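Local coordinates for protein tricorn protease (Thermoplasma acidophilum, PDB 1K32) that probably cleaves peptides as a serine protease, working downstream of the proteasome in protein breakdown, with beta-propeller domains likely to gate substrate entry, at residues 112-124 with 135-149. Numbering follows the deposited sequence.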
loop_
_atom_site.group_PDB
_atom_site.type_symbol
_atom_site.label_atom_id
_atom_site.label_comp_id
_atom_site.label_asym_id
_atom_site.label_seq_id
_atom_site.Cartn_x
_atom_site.Cartn_y
_atom_site.Cartn_z
ATOM N N ALA A 112 -11.870 -28.857 -61.406
ATOM C CA ALA A 112 -10.835 -29.421 -62.270
ATOM C C ALA A 112 -11.411 -29.947 -63.582
ATOM O O ALA A 112 -10.711 -30.002 -64.603
ATOM C CB ALA A 112 -10.110 -30.541 -61.537
ATOM N N GLY A 113 -12.687 -30.330 -63.546
ATOM C CA GLY A 113 -13.345 -30.860 -64.722
ATOM C C GLY A 113 -14.579 -31.667 -64.350
ATOM O O GLY A 113 -15.003 -31.678 -63.188
ATOM N N PHE A 114 -15.172 -32.323 -65.340
ATOM C CA PHE A 114 -16.352 -33.140 -65.111
ATOM C C PHE A 114 -16.163 -34.483 -65.798
ATOM O O PHE A 114 -15.729 -34.539 -66.956
ATOM C CB PHE A 114 -17.603 -32.449 -65.651
ATOM C CG PHE A 114 -17.832 -31.082 -65.090
ATOM C CD1 PHE A 114 -17.230 -29.969 -65.672
ATOM C CD2 PHE A 114 -18.644 -30.899 -63.968
ATOM C CE1 PHE A 114 -17.430 -28.693 -65.151
ATOM C CE2 PHE A 114 -18.851 -29.632 -63.440
ATOM C CZ PHE A 114 -18.241 -28.520 -64.036
ATOM N N ASP A 115 -16.487 -35.561 -65.088
ATOM C CA ASP A 115 -16.324 -36.880 -65.649
ATOM C C ASP A 115 -17.445 -37.170 -66.646
ATOM O O ASP A 115 -18.376 -36.380 -66.788
ATOM C CB ASP A 115 -16.251 -37.937 -64.525
ATOM C CG ASP A 115 -17.580 -38.173 -63.833
ATOM O OD1 ASP A 115 -17.562 -38.701 -62.703
ATOM O OD2 ASP A 115 -18.636 -37.857 -64.411
ATOM N N PRO A 116 -17.350 -38.291 -67.372
ATOM C CA PRO A 116 -18.371 -38.658 -68.359
ATOM C C PRO A 116 -19.806 -38.715 -67.820
ATOM O O PRO A 116 -20.743 -38.446 -68.561
ATOM C CB PRO A 116 -17.879 -40.008 -68.874
ATOM C CG PRO A 116 -16.385 -39.862 -68.783
ATOM C CD PRO A 116 -16.225 -39.240 -67.408
ATOM N N ASP A 117 -19.973 -39.059 -66.544
ATOM C CA ASP A 117 -21.299 -39.129 -65.930
ATOM C C ASP A 117 -21.818 -37.735 -65.576
ATOM O O ASP A 117 -22.981 -37.565 -65.222
ATOM C CB ASP A 117 -21.255 -39.999 -64.666
ATOM C CG ASP A 117 -21.135 -41.492 -64.977
ATOM O OD1 ASP A 117 -20.936 -42.284 -64.032
ATOM O OD2 ASP A 117 -21.248 -41.879 -66.157
ATOM N N GLY A 118 -20.947 -36.734 -65.676
ATOM C CA GLY A 118 -21.340 -35.374 -65.356
ATOM C C GLY A 118 -21.029 -34.962 -63.928
ATOM O O GLY A 118 -21.441 -33.887 -63.489
ATOM N N ASN A 119 -20.305 -35.802 -63.192
ATOM C CA ASN A 119 -19.972 -35.465 -61.812
ATOM C C ASN A 119 -18.820 -34.483 -61.724
ATOM O O ASN A 119 -17.864 -34.547 -62.502
ATOM C CB ASN A 119 -19.610 -36.719 -61.018
ATOM C CG ASN A 119 -20.702 -37.759 -61.058
ATOM O OD1 ASN A 119 -20.505 -38.860 -61.571
ATOM N ND2 ASN A 119 -21.865 -37.416 -60.524
ATOM N N LEU A 120 -18.917 -33.578 -60.759
ATOM C CA LEU A 120 -17.880 -32.582 -60.542
ATOM C C LEU A 120 -16.591 -33.203 -60.007
ATOM O O LEU A 120 -16.621 -34.025 -59.096
ATOM C CB LEU A 120 -18.365 -31.535 -59.547
ATOM C CG LEU A 120 -17.334 -30.496 -59.095
ATOM C CD1 LEU A 120 -16.835 -29.714 -60.299
ATOM C CD2 LEU A 120 -17.971 -29.558 -58.072
ATOM N N ILE A 121 -15.466 -32.817 -60.606
ATOM C CA ILE A 121 -14.152 -33.256 -60.149
ATOM C C ILE A 121 -13.478 -31.973 -59.682
ATOM O O ILE A 121 -13.446 -30.981 -60.418
ATOM C CB ILE A 121 -13.273 -33.862 -61.274
ATOM C CG1 ILE A 121 -13.995 -35.041 -61.940
ATOM C CG2 ILE A 121 -11.938 -34.327 -60.664
ATOM C CD1 ILE A 121 -14.338 -36.163 -60.970
ATOM N N ILE A 122 -12.958 -31.985 -58.462
ATOM C CA ILE A 122 -12.295 -30.818 -57.925
ATOM C C ILE A 122 -10.831 -31.084 -57.706
ATOM O O ILE A 122 -10.401 -32.233 -57.611
ATOM C CB ILE A 122 -12.908 -30.344 -56.574
ATOM C CG1 ILE A 122 -12.822 -31.447 -55.521
ATOM C CG2 ILE A 122 -14.333 -29.882 -56.787
ATOM C CD1 ILE A 122 -13.322 -30.990 -54.140
ATOM N N SER A 123 -10.068 -30.000 -57.643
ATOM C CA SER A 123 -8.641 -30.078 -57.423
ATOM C C SER A 123 -8.380 -29.336 -56.131
ATOM O O SER A 123 -8.804 -28.194 -55.986
ATOM C CB SER A 123 -7.904 -29.408 -58.568
ATOM O OG SER A 123 -6.546 -29.271 -58.259
ATOM N N THR A 124 -7.705 -29.982 -55.182
ATOM C CA THR A 124 -7.425 -29.320 -53.915
ATOM C C THR A 124 -6.316 -29.947 -53.080
ATOM O O THR A 124 -6.108 -31.170 -53.081
ATOM C CB THR A 124 -8.711 -29.205 -53.041
ATOM O OG1 THR A 124 -8.404 -28.499 -51.841
ATOM C CG2 THR A 124 -9.250 -30.584 -52.677
ATOM N N CYS A 135 -4.649 -32.424 -55.219
ATOM C CA CYS A 135 -5.174 -33.706 -55.662
ATOM C C CYS A 135 -6.586 -33.639 -56.223
ATOM O O CYS A 135 -7.334 -32.722 -55.915
ATOM C CB CYS A 135 -5.119 -34.701 -54.493
ATOM S SG CYS A 135 -3.419 -35.013 -53.950
ATOM N N LEU A 136 -6.936 -34.623 -57.052
ATOM C CA LEU A 136 -8.264 -34.705 -57.670
ATOM C C LEU A 136 -9.232 -35.579 -56.877
ATOM O O LEU A 136 -8.866 -36.659 -56.404
ATOM C CB LEU A 136 -8.153 -35.273 -59.083
ATOM C CG LEU A 136 -7.296 -34.462 -60.059
ATOM C CD1 LEU A 136 -7.244 -35.168 -61.396
ATOM C CD2 LEU A 136 -7.877 -33.056 -60.201
ATOM N N TYR A 137 -10.471 -35.112 -56.752
ATOM C CA TYR A 137 -11.508 -35.847 -56.042
ATOM C C TYR A 137 -12.835 -35.711 -56.789
ATOM O O TYR A 137 -13.146 -34.646 -57.333
ATOM C CB TYR A 137 -11.711 -35.277 -54.630
ATOM C CG TYR A 137 -10.490 -35.272 -53.746
ATOM C CD1 TYR A 137 -10.308 -36.256 -52.772
ATOM C CD2 TYR A 137 -9.519 -34.270 -53.869
ATOM C CE1 TYR A 137 -9.197 -36.242 -51.937
ATOM C CE2 TYR A 137 -8.402 -34.248 -53.038
ATOM C CZ TYR A 137 -8.251 -35.234 -52.074
ATOM O OH TYR A 137 -7.171 -35.201 -51.238
ATOM N N ARG A 138 -13.611 -36.791 -56.834
ATOM C CA ARG A 138 -14.925 -36.724 -57.456
ATOM C C ARG A 138 -15.834 -36.307 -56.310
ATOM O O ARG A 138 -15.753 -36.877 -55.228
ATOM C CB ARG A 138 -15.385 -38.083 -57.984
ATOM C CG ARG A 138 -16.821 -38.031 -58.478
ATOM C CD ARG A 138 -17.267 -39.282 -59.220
ATOM N NE ARG A 138 -17.278 -40.468 -58.366
ATOM C CZ ARG A 138 -16.255 -41.301 -58.249
ATOM N NH1 ARG A 138 -16.339 -42.354 -57.452
ATOM N NH2 ARG A 138 -15.151 -41.083 -58.950
ATOM N N VAL A 139 -16.683 -35.312 -56.537
ATOM C CA VAL A 139 -17.571 -34.848 -55.487
ATOM C C VAL A 139 -18.872 -35.650 -55.478
ATOM O O VAL A 139 -19.442 -35.949 -56.534
ATOM C CB VAL A 139 -17.911 -33.353 -55.657
ATOM C CG1 VAL A 139 -18.798 -32.891 -54.494
ATOM C CG2 VAL A 139 -16.614 -32.528 -55.724
ATOM N N GLU A 140 -19.344 -35.976 -54.280
ATOM C CA GLU A 140 -20.568 -36.741 -54.131
ATOM C C GLU A 140 -21.540 -36.066 -53.166
ATOM O O GLU A 140 -21.136 -35.478 -52.159
ATOM C CB GLU A 140 -20.254 -38.164 -53.632
ATOM C CG GLU A 140 -19.480 -39.032 -54.619
ATOM C CD GLU A 140 -19.286 -40.482 -54.151
ATOM O OE1 GLU A 140 -19.087 -41.358 -55.008
ATOM O OE2 GLU A 140 -19.315 -40.757 -52.939
ATOM N N ASN A 141 -22.828 -36.161 -53.493
ATOM C CA ASN A 141 -23.885 -35.610 -52.654
ATOM C C ASN A 141 -23.587 -34.192 -52.230
ATOM O O ASN A 141 -23.656 -33.875 -51.042
ATOM C CB ASN A 141 -24.050 -36.446 -51.385
ATOM C CG ASN A 141 -24.324 -37.882 -51.670
ATOM O OD1 ASN A 141 -25.314 -38.206 -52.321
ATOM N ND2 ASN A 141 -23.456 -38.770 -51.180
ATOM N N ASP A 142 -23.242 -33.344 -53.189
ATOM C CA ASP A 142 -22.944 -31.954 -52.896
ATOM C C ASP A 142 -21.935 -31.744 -51.771
ATOM O O ASP A 142 -22.123 -30.869 -50.925
ATOM C CB ASP A 142 -24.236 -31.214 -52.557
ATOM C CG ASP A 142 -25.241 -31.240 -53.695
ATOM O OD1 ASP A 142 -26.392 -30.816 -53.467
ATOM O OD2 ASP A 142 -24.886 -31.684 -54.810
ATOM N N GLY A 143 -20.867 -32.538 -51.750
ATOM C CA GLY A 143 -19.859 -32.362 -50.714
ATOM C C GLY A 143 -19.926 -33.271 -49.494
ATOM O O GLY A 143 -19.108 -33.141 -48.597
ATOM N N ILE A 144 -20.884 -34.193 -49.451
ATOM C CA ILE A 144 -20.989 -35.100 -48.302
ATOM C C ILE A 144 -19.773 -36.017 -48.248
ATOM O O ILE A 144 -19.296 -36.383 -47.172
ATOM C CB ILE A 144 -22.262 -36.011 -48.375
ATOM C CG1 ILE A 144 -23.540 -35.165 -48.305
ATOM C CG2 ILE A 144 -22.236 -37.048 -47.231
ATOM C CD1 ILE A 144 -23.813 -34.510 -46.951
ATOM N N ASN A 145 -19.268 -36.375 -49.420
ATOM C CA ASN A 145 -18.131 -37.276 -49.513
ATOM C C ASN A 145 -17.241 -36.921 -50.705
ATOM O O ASN A 145 -17.717 -36.412 -51.719
ATOM C CB ASN A 145 -18.648 -38.719 -49.643
ATOM C CG ASN A 145 -17.531 -39.753 -49.687
ATOM O OD1 ASN A 145 -16.739 -39.879 -48.748
ATOM N ND2 ASN A 145 -17.468 -40.505 -50.782
ATOM N N PHE A 146 -15.946 -37.174 -50.578
ATOM C CA PHE A 146 -15.018 -36.884 -51.666
ATOM C C PHE A 146 -14.232 -38.147 -51.949
ATOM O O PHE A 146 -13.657 -38.754 -51.042
ATOM C CB PHE A 146 -14.059 -35.747 -51.301
ATOM C CG PHE A 146 -14.745 -34.453 -51.002
ATOM C CD1 PHE A 146 -15.312 -34.224 -49.750
ATOM C CD2 PHE A 146 -14.872 -33.474 -51.986
ATOM C CE1 PHE A 146 -15.995 -33.037 -49.488
ATOM C CE2 PHE A 146 -15.552 -32.293 -51.734
ATOM C CZ PHE A 146 -16.115 -32.065 -50.488
ATOM N N VAL A 147 -14.220 -38.539 -53.214
ATOM C CA VAL A 147 -13.536 -39.742 -53.635
ATOM C C VAL A 147 -12.289 -39.361 -54.421
ATOM O O VAL A 147 -12.384 -38.771 -55.492
ATOM C CB VAL A 147 -14.445 -40.606 -54.542
ATOM C CG1 VAL A 147 -13.716 -41.862 -54.933
ATOM C CG2 VAL A 147 -15.773 -40.924 -53.827
ATOM N N PRO A 148 -11.106 -39.706 -53.894
ATOM C CA PRO A 148 -9.835 -39.394 -54.552
ATOM C C PRO A 148 -9.636 -40.217 -55.820
ATOM O O PRO A 148 -9.950 -41.409 -55.856
ATOM C CB PRO A 148 -8.804 -39.716 -53.467
ATOM C CG PRO A 148 -9.429 -40.870 -52.752
ATOM C CD PRO A 148 -10.882 -40.436 -52.631
ATOM N N LEU A 149 -9.134 -39.583 -56.870
ATOM C CA LEU A 149 -8.898 -40.294 -58.120
ATOM C C LEU A 149 -7.506 -40.883 -58.106
ATOM O O LEU A 149 -7.190 -41.752 -58.903
ATOM C CB LEU A 149 -9.074 -39.354 -59.314
ATOM C CG LEU A 149 -10.438 -38.651 -59.389
ATOM C CD1 LEU A 149 -10.603 -38.058 -60.775
ATOM C CD2 LEU A 149 -11.579 -39.639 -59.091
HETATM O O HOH W 1 -20.828 -33.832 -58.578
HETATM O O HOH W 2 -6.481 -32.581 -50.778
#
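Ile122 holds CG1 between its backbone N and carbonyl carbon (chi1 59°), and with chi2 extended (176°) this sends CD1 across to Phe146. Ile122 CD1 lies 3.5 Å from Phe146 CE2, and the two side chains cross at about a right angle. The CG2 branch of Ile122 meets Val139 CG2 at 3.7 Å. Val139 also lies alongside Leu120, both pointing the same way. With an alanine here in place of the isoleucine, a gap is likely to open between Val139 and Phe146, and the Phe146 ring would probably be freer to shift. On the other face of the sheet, Ile121 lays CD1 against Arg138, 3.6 Å from Arg138 CA, while its CG2 touches Leu149 CD1. Leu136 CD2 reaches past the neighbouring strand to Ala112 CB, 3.6 Å away.

The backbones of 120-124 and 135-140 run antiparallel. Val139 N donates to Leu120 O almost straight (2.9 Å, 175° at the hydrogen). Ile122 and Tyr137 form a hydrogen-bonded pair, with bonds in both directions. Thr124 N donates to Cys135 O, and the return bond is weak. Water bridges both ends: one links Leu120 N to Val139 O, the other Thr124 O to the hydroxyl of Tyr137, which also bonds Gln128. Thr124 CG2 comes to 3.8 Å from Tyr137 CE2, and the two side chains cross at about a right angle.

Ala112 N and Gly113 N both bond Ile121 O, a classic beta bulge. Leu120 and Ile122 touch Phe84 and Leu82 of strand 79-86, while Ile121 and Leu136 touch Ile157 of strand 156-160. The sheet is thus packed between two neighbouring sheets. Strands 120-124 and 135-140 form the central hairpin of a four-stranded antiparallel up-and-down sheet, one blade of a beta propeller.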